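Local coordinates for protein endo-1,3-beta-glucanase, family GH16 (Zobellia galactanivorans, PDB 5FUI) that probably hydrolyses the beta-1,3-glucan laminarin and carries a C-terminal family 6 carbohydrate-binding module, the part crystallised here, that binds this polysaccharide, at residues D23-P28 with V36-N41; E27-G32 with N124-R129; Y62-A67 with L87-T92. One frame throughout, in Å; residues are numbered along the deposited sequence. Where two conformers were deposited one is given.

In the fold
From the N terminus, interaction 1 comes first: it closes the short loop of the hairpin made by strands 25-28 and 34-37. Interaction 2 starts from the same strand, sharing Glu27 and Pro28, but closes a loop of about ninety residues by reaching strand 124-131 near the C terminus. Within that long span lies interaction 3, which brings together 62-67 and 87-92 across some twenty residues and joins the two main sheets of the module. Strand 124-131 is the link between them: its backbone pairs with Val36 of interaction 1 and with Arg63 of interaction 3, whose guanidinium also forms a salt bridge with Glu31 of interaction 2.

Interaction 1 of 3, residues D23-P28 with V36-N41; sequences DVQKEP and VGYINN. With APY (2-aminomethyl-pyridine), chain D; GOL (glycerol), chain B.
Gln25 and Gly37 form an antiparallel hydrogen-bonded pair in which each backbone donor finds the other's carbonyl. Gly37 N reaches Gln25 O at 2.8 Å and meets it almost head-on, with a C=O...N angle of 172°. The return bond, from Gln25 N to Gly37 O, is 2.9 Å long and arrives tilted 30° from the carbonyl plane. Further on, Asp23 O and Tyr38 O come within 3.2 Å as two acceptors. Asp23 O takes the hydroxyl of Ser43; Tyr38 O and Asp23 OD1 lie near one water with more acceptors in reach than protons, so not both bonds are assured. A second water joins Asp23 OD2 to Asn41 O. Between these polar ends Val24 CB packs on Val36 CG1 at 3.6 Å, and Val24 lies side by side with Ile39.

Glu27 places CG between its backbone N and carbonyl carbon (chi1 62°), and from there an extended chain brings the carboxylate beside Gly37 CA, which bears no side chain to obstruct it. A glycerol, probably from the crystallisation liquor, gives its O1 to Glu27 OE1 at 3.0 Å and receives Tyr38 N on its O3 at 2.9 Å, while its C2 sits over one face of the Tyr38 ring. Glu27 OE1 also accepts from a water shared with Tyr38 OH, and OE2 is held by Asn35 ND2. An alanine in place of Glu27 would probably leave glycerol O1 and Asn35 ND2 without this acceptor and open a gap beside Gly37.

Tyr38, Ile39 and Asn40, with Gly122, line a 2-aminomethyl-pyridine site at the far end of the contact. The hairpin itself is tied to the four-stranded sheet through the backbone bond of Val36 with Ile125 on strand 124-131.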
loop_
_atom_site.group_PDB
_atom_site.type_symbol
_atom_site.label_atom_id
_atom_site.label_comp_id
_atom_site.label_asym_id
_atom_site.label_seq_id
_atom_site.Cartn_x
_atom_site.Cartn_y
_atom_site.Cartn_z
ATOM N N ASP A 23 -2.051 -4.565 -13.805
ATOM C CA ASP A 23 -1.219 -5.760 -13.675
ATOM C C ASP A 23 -1.104 -6.307 -12.260
ATOM O O ASP A 23 -0.024 -6.660 -11.794
ATOM C CB ASP A 23 0.173 -5.558 -14.338
ATOM C CG ASP A 23 0.908 -6.829 -14.614
ATOM O OD1 ASP A 23 0.257 -7.928 -14.664
ATOM O OD2 ASP A 23 2.176 -6.784 -14.659
ATOM N N VAL A 24 -2.263 -6.436 -11.599
ATOM C CA VAL A 24 -2.305 -7.143 -10.319
ATOM C C VAL A 24 -3.491 -8.080 -10.294
ATOM O O VAL A 24 -4.379 -7.989 -11.182
ATOM C CB VAL A 24 -2.425 -6.152 -9.128
ATOM C CG1 VAL A 24 -1.223 -5.180 -9.070
ATOM C CG2 VAL A 24 -3.773 -5.424 -9.105
ATOM N N GLN A 25 -3.537 -8.988 -9.303
ATOM C CA GLN A 25 -4.730 -9.811 -9.214
ATOM C C GLN A 25 -5.098 -9.963 -7.748
ATOM O O GLN A 25 -4.277 -9.952 -6.864
ATOM C CB GLN A 25 -4.469 -11.218 -9.752
ATOM C CG GLN A 25 -4.278 -11.195 -11.276
ATOM C CD GLN A 25 -3.963 -12.523 -11.851
ATOM O OE1 GLN A 25 -4.528 -13.530 -11.456
ATOM N NE2 GLN A 25 -3.010 -12.540 -12.751
ATOM N N LYS A 26 -6.374 -10.153 -7.495
ATOM C CA LYS A 26 -6.884 -10.443 -6.132
ATOM C C LYS A 26 -6.845 -11.953 -5.830
ATOM O O LYS A 26 -6.995 -12.800 -6.755
ATOM C CB LYS A 26 -8.353 -9.998 -5.997
ATOM C CG LYS A 26 -8.638 -8.508 -6.186
ATOM C CD LYS A 26 -10.125 -8.257 -5.985
ATOM C CE LYS A 26 -10.513 -6.818 -6.201
ATOM N NZ LYS A 26 -9.544 -6.164 -7.089
ATOM N N GLU A 27 -6.677 -12.291 -4.549
ATOM C CA GLU A 27 -6.646 -13.705 -4.161
ATOM C C GLU A 27 -7.092 -13.783 -2.700
ATOM O O GLU A 27 -7.017 -12.805 -1.971
ATOM C CB GLU A 27 -5.267 -14.343 -4.348
ATOM C CG GLU A 27 -4.210 -13.673 -3.471
ATOM C CD GLU A 27 -2.870 -14.334 -3.563
ATOM O OE1 GLU A 27 -2.798 -15.557 -3.845
ATOM O OE2 GLU A 27 -1.832 -13.671 -3.299
ATOM N N PRO A 28 -7.645 -14.938 -2.257
ATOM C CA PRO A 28 -8.043 -15.047 -0.854
ATOM C C PRO A 28 -6.820 -14.901 0.057
ATOM O O PRO A 28 -5.765 -15.408 -0.253
ATOM C CB PRO A 28 -8.641 -16.476 -0.752
ATOM C CG PRO A 28 -8.614 -17.025 -2.113
ATOM C CD PRO A 28 -7.931 -16.137 -3.042
ATOM N N VAL A 36 -4.042 -8.307 -2.511
ATOM C CA VAL A 36 -3.485 -8.091 -3.902
ATOM C C VAL A 36 -2.236 -8.943 -4.003
ATOM O O VAL A 36 -1.301 -8.871 -3.123
ATOM C CB VAL A 36 -3.196 -6.589 -4.138
ATOM C CG1 VAL A 36 -2.824 -6.370 -5.574
ATOM C CG2 VAL A 36 -4.483 -5.843 -3.872
ATOM N N GLY A 37 -2.172 -9.739 -5.093
ATOM C CA GLY A 37 -0.999 -10.523 -5.413
ATOM C C GLY A 37 -0.634 -10.401 -6.904
ATOM O O GLY A 37 -1.243 -9.600 -7.624
ATOM N N TYR A 38 0.344 -11.224 -7.291
ATOM C CA TYR A 38 0.832 -11.258 -8.675
ATOM C C TYR A 38 1.199 -9.817 -9.119
ATOM O O TYR A 38 0.903 -9.337 -10.226
ATOM C CB TYR A 38 -0.212 -11.878 -9.637
ATOM C CG TYR A 38 -0.551 -13.286 -9.199
ATOM C CD1 TYR A 38 0.364 -14.335 -9.458
ATOM C CD2 TYR A 38 -1.629 -13.522 -8.345
ATOM C CE1 TYR A 38 0.135 -15.639 -8.961
ATOM C CE2 TYR A 38 -1.937 -14.821 -7.895
ATOM C CZ TYR A 38 -1.007 -15.860 -8.149
ATOM O OH TYR A 38 -1.317 -17.140 -7.639
ATOM N N ILE A 39 1.974 -9.163 -8.249
ATOM C CA ILE A 39 2.414 -7.801 -8.445
ATOM C C ILE A 39 3.805 -7.851 -9.091
ATOM O O ILE A 39 4.695 -8.559 -8.650
ATOM C CB ILE A 39 2.467 -7.058 -7.076
ATOM C CG1 ILE A 39 1.106 -7.170 -6.347
ATOM C CG2 ILE A 39 2.918 -5.570 -7.318
ATOM C CD1 ILE A 39 1.049 -6.238 -5.105
ATOM N N ASN A 40 3.894 -7.144 -10.206
ATOM C CA ASN A 40 5.102 -7.097 -11.007
ATOM C C ASN A 40 5.747 -5.720 -10.977
ATOM O O ASN A 40 5.180 -4.798 -10.451
ATOM C CB ASN A 40 4.785 -7.472 -12.468
ATOM C CG ASN A 40 4.251 -8.863 -12.591
ATOM O OD1 ASN A 40 3.276 -9.070 -13.324
ATOM N ND2 ASN A 40 4.847 -9.784 -11.987
ATOM N N ASN A 41 6.923 -5.582 -11.554
ATOM C CA ASN A 41 7.483 -4.234 -11.752
ATOM C C ASN A 41 6.428 -3.466 -12.580
ATOM O O ASN A 41 5.981 -3.977 -13.618
ATOM C CB ASN A 41 8.756 -4.351 -12.617
ATOM C CG ASN A 41 9.926 -4.968 -11.883
ATOM O OD1 ASN A 41 9.792 -5.572 -10.867
ATOM N ND2 ASN A 41 11.144 -4.701 -12.391
HETATM N N APY D . 5.713 -16.051 -8.635
HETATM C CM APY D . 4.368 -15.436 -8.408
HETATM C C2 APY D . 4.345 -13.942 -8.735
HETATM C C3 APY D . 3.867 -13.515 -10.032
HETATM C C4 APY D . 3.822 -12.131 -10.347
HETATM C C5 APY D . 4.329 -11.290 -9.282
HETATM C C6 APY D . 4.817 -11.703 -8.061
HETATM N N1 APY D . 4.811 -13.031 -7.770
HETATM C C1 GOL B . 1.065 -16.571 -4.779
HETATM O O1 GOL B . -0.305 -17.041 -4.390
HETATM C C2 GOL B . 0.839 -15.068 -4.909
HETATM O O2 GOL B . 0.524 -14.664 -3.571
HETATM C C3 GOL B . 2.033 -14.327 -5.470
HETATM O O3 GOL B . 1.784 -12.887 -5.478
HETATM O O HOH W 1 3.624 -4.552 -14.997
HETATM O O HOH W 2 -0.335 -9.762 -12.591
HETATM O O HOH W 3 -3.310 -17.222 -5.801
#

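Interaction 2 of 3, residues E27-G32 with N124-R129; sequences EPCSEG and NINWIR. With MG (magnesium ion), chain E; GOL (glycerol), chain B.
Asn126 lays its side-chain amide against the sulfur of Cys29, with its CG 3.7 Å from Cys29 SG. The contact ties a type I beta turn, Cys29 to Gly32, to strand 124-131 of the beta-sandwich (jelly-roll) fold of family 6 carbohydrate-binding modules. Cys29 SG also accepts a long bond inside the turn, 3.5 Å from Glu31 N.

The same asparagine holds a magnesium ion. Its CG is anti to the backbone N (chi1 -180°), which puts CG beside the carbonyl carbon; the ion is chelated by Asn126 O and Asn126 OD1, each at 2.4 Å. One water, Glu14, Glu16 and the carbonyl of Glu34 complete the site. While OD1 binds the metal, ND2 donates to Glu31 OE1 over 3.1 Å, and the bond is bent, with 138° at the hydrogen. The acceptor stays close to the amide plane, while the carboxylate offers its anti lone pair. The bound cation would probably polarise the amide and make its N-H a stronger donor. Glu31 OE1 accepts a further hydrogen bond from a water at 2.7 Å, and that water in turn accepts from Trp127 NE1. Glu31 OE2 meets Arg63 NH2 in a salt bridge, so both oxygens of this carboxylate have partners. The side chains of Cys29, Glu31, Asn124 and Asn126 all touch Trp98 of strand 97-107.

At the other end of the contact the two acceptors Glu27 OE2 and Asn124 OD1 approach to 3.7 Å, and the O2 hydroxyl of the bound glycerol is close to both. On the nitrogen side of the amide, Asn124 ND2 donates to glycerol O3 over 2.6 Å, at 160°.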
loop_
_atom_site.group_PDB
_atom_site.type_symbol
_atom_site.label_atom_id
_atom_site.label_comp_id
_atom_site.label_asym_id
_atom_site.label_seq_id
_atom_site.Cartn_x
_atom_site.Cartn_y
_atom_site.Cartn_z
ATOM N N GLU A 27 -6.677 -12.291 -4.549
ATOM C CA GLU A 27 -6.646 -13.705 -4.161
ATOM C C GLU A 27 -7.092 -13.783 -2.700
ATOM O O GLU A 27 -7.017 -12.805 -1.971
ATOM C CB GLU A 27 -5.267 -14.343 -4.348
ATOM C CG GLU A 27 -4.210 -13.673 -3.471
ATOM C CD GLU A 27 -2.870 -14.334 -3.563
ATOM O OE1 GLU A 27 -2.798 -15.557 -3.845
ATOM O OE2 GLU A 27 -1.832 -13.671 -3.299
ATOM N N PRO A 28 -7.645 -14.938 -2.257
ATOM C CA PRO A 28 -8.043 -15.047 -0.854
ATOM C C PRO A 28 -6.820 -14.901 0.057
ATOM O O PRO A 28 -5.765 -15.408 -0.253
ATOM C CB PRO A 28 -8.641 -16.476 -0.752
ATOM C CG PRO A 28 -8.614 -17.025 -2.113
ATOM C CD PRO A 28 -7.931 -16.137 -3.042
ATOM N N CYS A 29 -7.018 -14.182 1.152
ATOM C CA CYS A 29 -5.884 -13.857 2.033
ATOM C C CYS A 29 -6.060 -14.757 3.317
ATOM O O CYS A 29 -7.187 -14.878 3.841
ATOM C CB CYS A 29 -5.980 -12.364 2.376
ATOM S SG CYS A 29 -4.720 -11.802 3.526
ATOM N N SER A 30 -4.948 -15.213 3.841
ATOM C CA SER A 30 -4.940 -16.018 5.078
ATOM C C SER A 30 -5.432 -15.267 6.279
ATOM O O SER A 30 -5.828 -15.888 7.260
ATOM C CB SER A 30 -3.532 -16.581 5.368
ATOM O OG SER A 30 -2.615 -15.515 5.668
ATOM N N GLU A 31 -5.407 -13.936 6.209
ATOM C CA GLU A 31 -5.906 -13.063 7.280
ATOM C C GLU A 31 -7.363 -12.670 7.120
ATOM O O GLU A 31 -7.854 -11.822 7.875
ATOM C CB GLU A 31 -5.018 -11.817 7.432
ATOM C CG GLU A 31 -3.602 -12.261 7.748
ATOM C CD GLU A 31 -2.654 -11.157 8.253
ATOM O OE1 GLU A 31 -2.825 -9.983 7.883
ATOM O OE2 GLU A 31 -1.752 -11.495 9.018
ATOM N N GLY A 32 -8.038 -13.317 6.147
ATOM C CA GLY A 32 -9.452 -13.063 5.839
ATOM C C GLY A 32 -9.537 -12.060 4.700
ATOM O O GLY A 32 -8.597 -11.305 4.419
ATOM N N ASN A 124 3.120 -9.026 -1.848
ATOM C CA ASN A 124 1.625 -9.026 -1.711
ATOM C C ASN A 124 1.222 -7.945 -0.730
ATOM O O ASN A 124 2.062 -7.590 0.182
ATOM C CB ASN A 124 1.123 -10.342 -1.168
ATOM C CG ASN A 124 1.286 -11.531 -2.131
ATOM O OD1 ASN A 124 1.289 -12.703 -1.646
ATOM N ND2 ASN A 124 1.465 -11.292 -3.389
ATOM N N ILE A 125 -0.009 -7.433 -0.798
ATOM C CA ILE A 125 -0.471 -6.510 0.230
ATOM C C ILE A 125 -1.946 -6.762 0.577
ATOM O O ILE A 125 -2.774 -6.957 -0.312
ATOM C CB ILE A 125 -0.211 -5.039 -0.228
ATOM C CG1 ILE A 125 -0.750 -4.100 0.841
ATOM C CG2 ILE A 125 -0.882 -4.766 -1.643
ATOM C CD1 ILE A 125 -0.211 -2.671 0.687
ATOM N N ASN A 126 -2.222 -6.732 1.874
ATOM C CA ASN A 126 -3.529 -7.040 2.424
ATOM C C ASN A 126 -4.343 -5.725 2.672
ATOM O O ASN A 126 -5.516 -5.597 2.222
ATOM C CB ASN A 126 -3.385 -7.858 3.741
ATOM C CG ASN A 126 -4.702 -8.230 4.392
ATOM O OD1 ASN A 126 -5.761 -8.084 3.825
ATOM N ND2 ASN A 126 -4.619 -8.754 5.632
ATOM N N TRP A 127 -3.694 -4.745 3.317
ATOM C CA TRP A 127 -4.373 -3.494 3.634
ATOM C C TRP A 127 -3.312 -2.438 3.928
ATOM O O TRP A 127 -2.131 -2.705 4.055
ATOM C CB TRP A 127 -5.371 -3.632 4.858
ATOM C CG TRP A 127 -4.883 -4.342 6.064
ATOM C CD1 TRP A 127 -5.291 -5.609 6.512
ATOM C CD2 TRP A 127 -3.913 -3.850 7.042
ATOM N NE1 TRP A 127 -4.614 -5.928 7.707
ATOM C CE2 TRP A 127 -3.796 -4.902 8.077
ATOM C CE3 TRP A 127 -3.148 -2.649 7.196
ATOM C CZ2 TRP A 127 -3.008 -4.749 9.205
ATOM C CZ3 TRP A 127 -2.303 -2.566 8.329
ATOM C CH2 TRP A 127 -2.222 -3.586 9.277
ATOM N N ILE A 128 -3.838 -1.210 4.000
ATOM C CA ILE A 128 -3.135 -0.001 4.351
ATOM C C ILE A 128 -3.860 0.605 5.584
ATOM O O ILE A 128 -5.111 0.587 5.639
ATOM C CB ILE A 128 -3.130 1.050 3.195
ATOM C CG1 ILE A 128 -2.584 0.439 1.885
ATOM C CG2 ILE A 128 -2.336 2.297 3.620
ATOM C CD1 ILE A 128 -3.667 0.190 0.855
ATOM N N ARG A 129 -3.114 1.128 6.570
ATOM C CA ARG A 129 -3.758 1.784 7.737
ATOM C C ARG A 129 -3.070 3.095 7.959
ATOM O O ARG A 129 -1.863 3.168 8.123
ATOM C CB ARG A 129 -3.678 0.811 8.950
ATOM C CG ARG A 129 -4.347 1.321 10.215
ATOM C CD ARG A 129 -4.634 0.185 11.212
ATOM N NE ARG A 129 -3.417 -0.446 11.650
ATOM C CZ ARG A 129 -3.268 -1.738 12.042
ATOM N NH1 ARG A 129 -4.360 -2.546 12.079
ATOM N NH2 ARG A 129 -1.993 -2.142 12.392
HETATM MG MG MG E . -7.292 -7.183 2.270
HETATM C C1 GOL B . 1.065 -16.571 -4.779
HETATM O O1 GOL B . -0.305 -17.041 -4.390
HETATM C C2 GOL B . 0.839 -15.068 -4.909
HETATM O O2 GOL B . 0.524 -14.664 -3.571
HETATM C C3 GOL B . 2.033 -14.327 -5.470
HETATM O O3 GOL B . 1.784 -12.887 -5.478
HETATM O O HOH W 4 -4.382 -8.268 9.336
HETATM O O HOH W 5 -9.247 -8.011 3.251
#

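Interaction 3 of 3, residues Y62-A67 with L87-T92; sequences YRVASA and LSVPNT
Tyr62 meets Leu87 through the CD1 and CE1 atoms of its ring. From CB, the ring CG stands anti to the carbonyl carbon (chi1 -56°), and the following atoms meet the leucine in turn. CD1 lies 3.7 Å from Leu87 CG, CE1 is equally close to Leu87 CG and to CD2, and CZ comes 4.1 Å from Leu87 CD2. At the tip, OH leaves the leucine and hydrogen-bonds Gln103. The two side chains cross at about a right angle, and Phe73 packs edge-to-face with the same tyrosine.

Two residues further along each segment, Val64 CG2 touches Val89 CG1 at 3.8 Å. That methyl is shared, because Val89 CG1 is also 3.8 Å from Ser66 CB, and so it wedges between two residues of strand 56-66. Ser66 OG is occupied beyond the contact, by Gly122 O and Val68 N.

The polar end of the contact gathers on Ser66 O. Thr92 N gives it a weak bond of 2.9 Å, with only 125° at the hydrogen. Thr92 OG1 stands 3.0 Å from Ser66 O as well, but its single proton also has Asn97 O within reach. Beyond it, a water links Ala67 O to Asn91 ND2, whose amide is also bonded by Asp69 at ND2 and by Gly93 N at OD1.

Strand 56-66 belongs to the four-stranded sheet and strand 82-88 is an outermost strand of the five-stranded one. The segments 62-67 and 87-92 run 45° apart, and the apolar contacts of Tyr62 with Leu87 and of Val64 with Val89 lie between the two sheets, as in the core of a beta-sandwich.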
loop_
_atom_site.group_PDB
_atom_site.type_symbol
_atom_site.label_atom_id
_atom_site.label_comp_id
_atom_site.label_asym_id
_atom_site.label_seq_id
_atom_site.Cartn_x
_atom_site.Cartn_y
_atom_site.Cartn_z
ATOM N N TYR A 62 1.484 -0.734 6.192
ATOM C CA TYR A 62 1.204 -1.588 5.048
ATOM C C TYR A 62 1.378 -3.028 5.461
ATOM O O TYR A 62 2.462 -3.428 5.929
ATOM C CB TYR A 62 2.161 -1.290 3.828
ATOM C CG TYR A 62 2.118 0.162 3.404
ATOM C CD1 TYR A 62 2.890 1.123 3.989
ATOM C CD2 TYR A 62 1.212 0.556 2.386
ATOM C CE1 TYR A 62 2.810 2.456 3.553
ATOM C CE2 TYR A 62 1.117 1.890 1.947
ATOM C CZ TYR A 62 1.898 2.802 2.548
ATOM O OH TYR A 62 1.840 4.095 2.100
ATOM N N ARG A 63 0.301 -3.808 5.331
ATOM C CA ARG A 63 0.303 -5.242 5.696
ATOM C C ARG A 63 0.684 -6.023 4.487
ATOM O O ARG A 63 -0.068 -6.126 3.508
ATOM C CB ARG A 63 -1.043 -5.631 6.280
ATOM C CG ARG A 63 -1.168 -7.065 6.865
ATOM C CD ARG A 63 -0.274 -7.108 8.121
ATOM N NE ARG A 63 -0.471 -8.393 8.825
ATOM C CZ ARG A 63 0.253 -8.755 9.889
ATOM N NH1 ARG A 63 1.229 -7.950 10.382
ATOM N NH2 ARG A 63 0.040 -9.961 10.464
ATOM N N VAL A 64 1.928 -6.513 4.502
ATOM C CA VAL A 64 2.614 -7.040 3.270
ATOM C C VAL A 64 3.207 -8.436 3.496
ATOM O O VAL A 64 3.449 -8.833 4.638
ATOM C CB VAL A 64 3.736 -6.078 2.772
ATOM C CG1 VAL A 64 3.075 -4.758 2.291
ATOM C CG2 VAL A 64 4.802 -5.808 3.834
ATOM N N ALA A 65 3.474 -9.167 2.407
ATOM C CA ALA A 65 4.173 -10.439 2.483
ATOM C C ALA A 65 5.034 -10.611 1.270
ATOM O O ALA A 65 4.713 -10.061 0.172
ATOM C CB ALA A 65 3.104 -11.548 2.458
ATOM N N SER A 66 6.083 -11.484 1.403
ATOM C CA SER A 66 6.837 -11.826 0.187
ATOM C C SER A 66 7.635 -13.072 0.507
ATOM O O SER A 66 8.203 -13.202 1.600
ATOM C CB SER A 66 7.817 -10.724 -0.244
ATOM O OG SER A 66 8.489 -11.186 -1.418
ATOM N N ALA A 67 7.683 -13.971 -0.492
ATOM C CA ALA A 67 8.613 -15.110 -0.389
ATOM C C ALA A 67 10.007 -14.827 -0.949
ATOM O O ALA A 67 10.879 -15.776 -0.915
ATOM C CB ALA A 67 8.001 -16.349 -1.030
ATOM N N LEU A 87 8.654 2.060 0.207
ATOM C CA LEU A 87 8.634 0.998 1.215
ATOM C C LEU A 87 9.334 -0.209 0.598
ATOM O O LEU A 87 9.059 -0.570 -0.547
ATOM C CB LEU A 87 7.106 0.548 1.495
ATOM C CG LEU A 87 6.170 1.507 2.259
ATOM C CD1 LEU A 87 6.767 1.867 3.632
ATOM C CD2 LEU A 87 5.843 2.742 1.398
ATOM N N SER A 88 10.222 -0.825 1.363
ATOM C CA SER A 88 10.758 -2.142 1.020
ATOM C C SER A 88 9.934 -3.223 1.728
ATOM O O SER A 88 9.601 -3.103 2.942
ATOM C CB SER A 88 12.187 -2.226 1.586
ATOM O OG SER A 88 12.969 -1.318 0.840
ATOM N N VAL A 89 9.641 -4.327 1.034
ATOM C CA VAL A 89 8.851 -5.419 1.618
ATOM C C VAL A 89 9.894 -6.483 2.055
ATOM O O VAL A 89 10.662 -7.020 1.237
ATOM C CB VAL A 89 7.892 -6.051 0.556
ATOM C CG1 VAL A 89 7.170 -7.213 1.186
ATOM C CG2 VAL A 89 6.881 -4.983 0.078
ATOM N N PRO A 90 9.906 -6.842 3.380
ATOM C CA PRO A 90 10.792 -7.889 3.839
ATOM C C PRO A 90 10.493 -9.198 3.153
ATOM O O PRO A 90 9.354 -9.472 2.774
ATOM C CB PRO A 90 10.474 -8.002 5.365
ATOM C CG PRO A 90 9.978 -6.559 5.669
ATOM C CD PRO A 90 9.130 -6.216 4.481
ATOM N N ASN A 91 11.522 -10.026 3.067
ATOM C CA ASN A 91 11.301 -11.446 2.706
ATOM C C ASN A 91 10.766 -12.176 3.955
ATOM O O ASN A 91 11.502 -12.460 4.944
ATOM C CB ASN A 91 12.575 -12.078 2.222
ATOM C CG ASN A 91 12.338 -13.491 1.741
ATOM O OD1 ASN A 91 11.379 -14.149 2.108
ATOM N ND2 ASN A 91 13.281 -13.984 0.852
ATOM N N THR A 92 9.457 -12.296 4.037
ATOM C CA THR A 92 8.806 -12.898 5.203
ATOM C C THR A 92 8.743 -14.413 5.055
ATOM O O THR A 92 8.232 -15.089 5.954
ATOM C CB THR A 92 7.347 -12.386 5.326
ATOM O OG1 THR A 92 6.629 -12.794 4.136
ATOM C CG2 THR A 92 7.313 -10.820 5.450
HETATM O O HOH W 6 13.488 -16.579 -0.910
#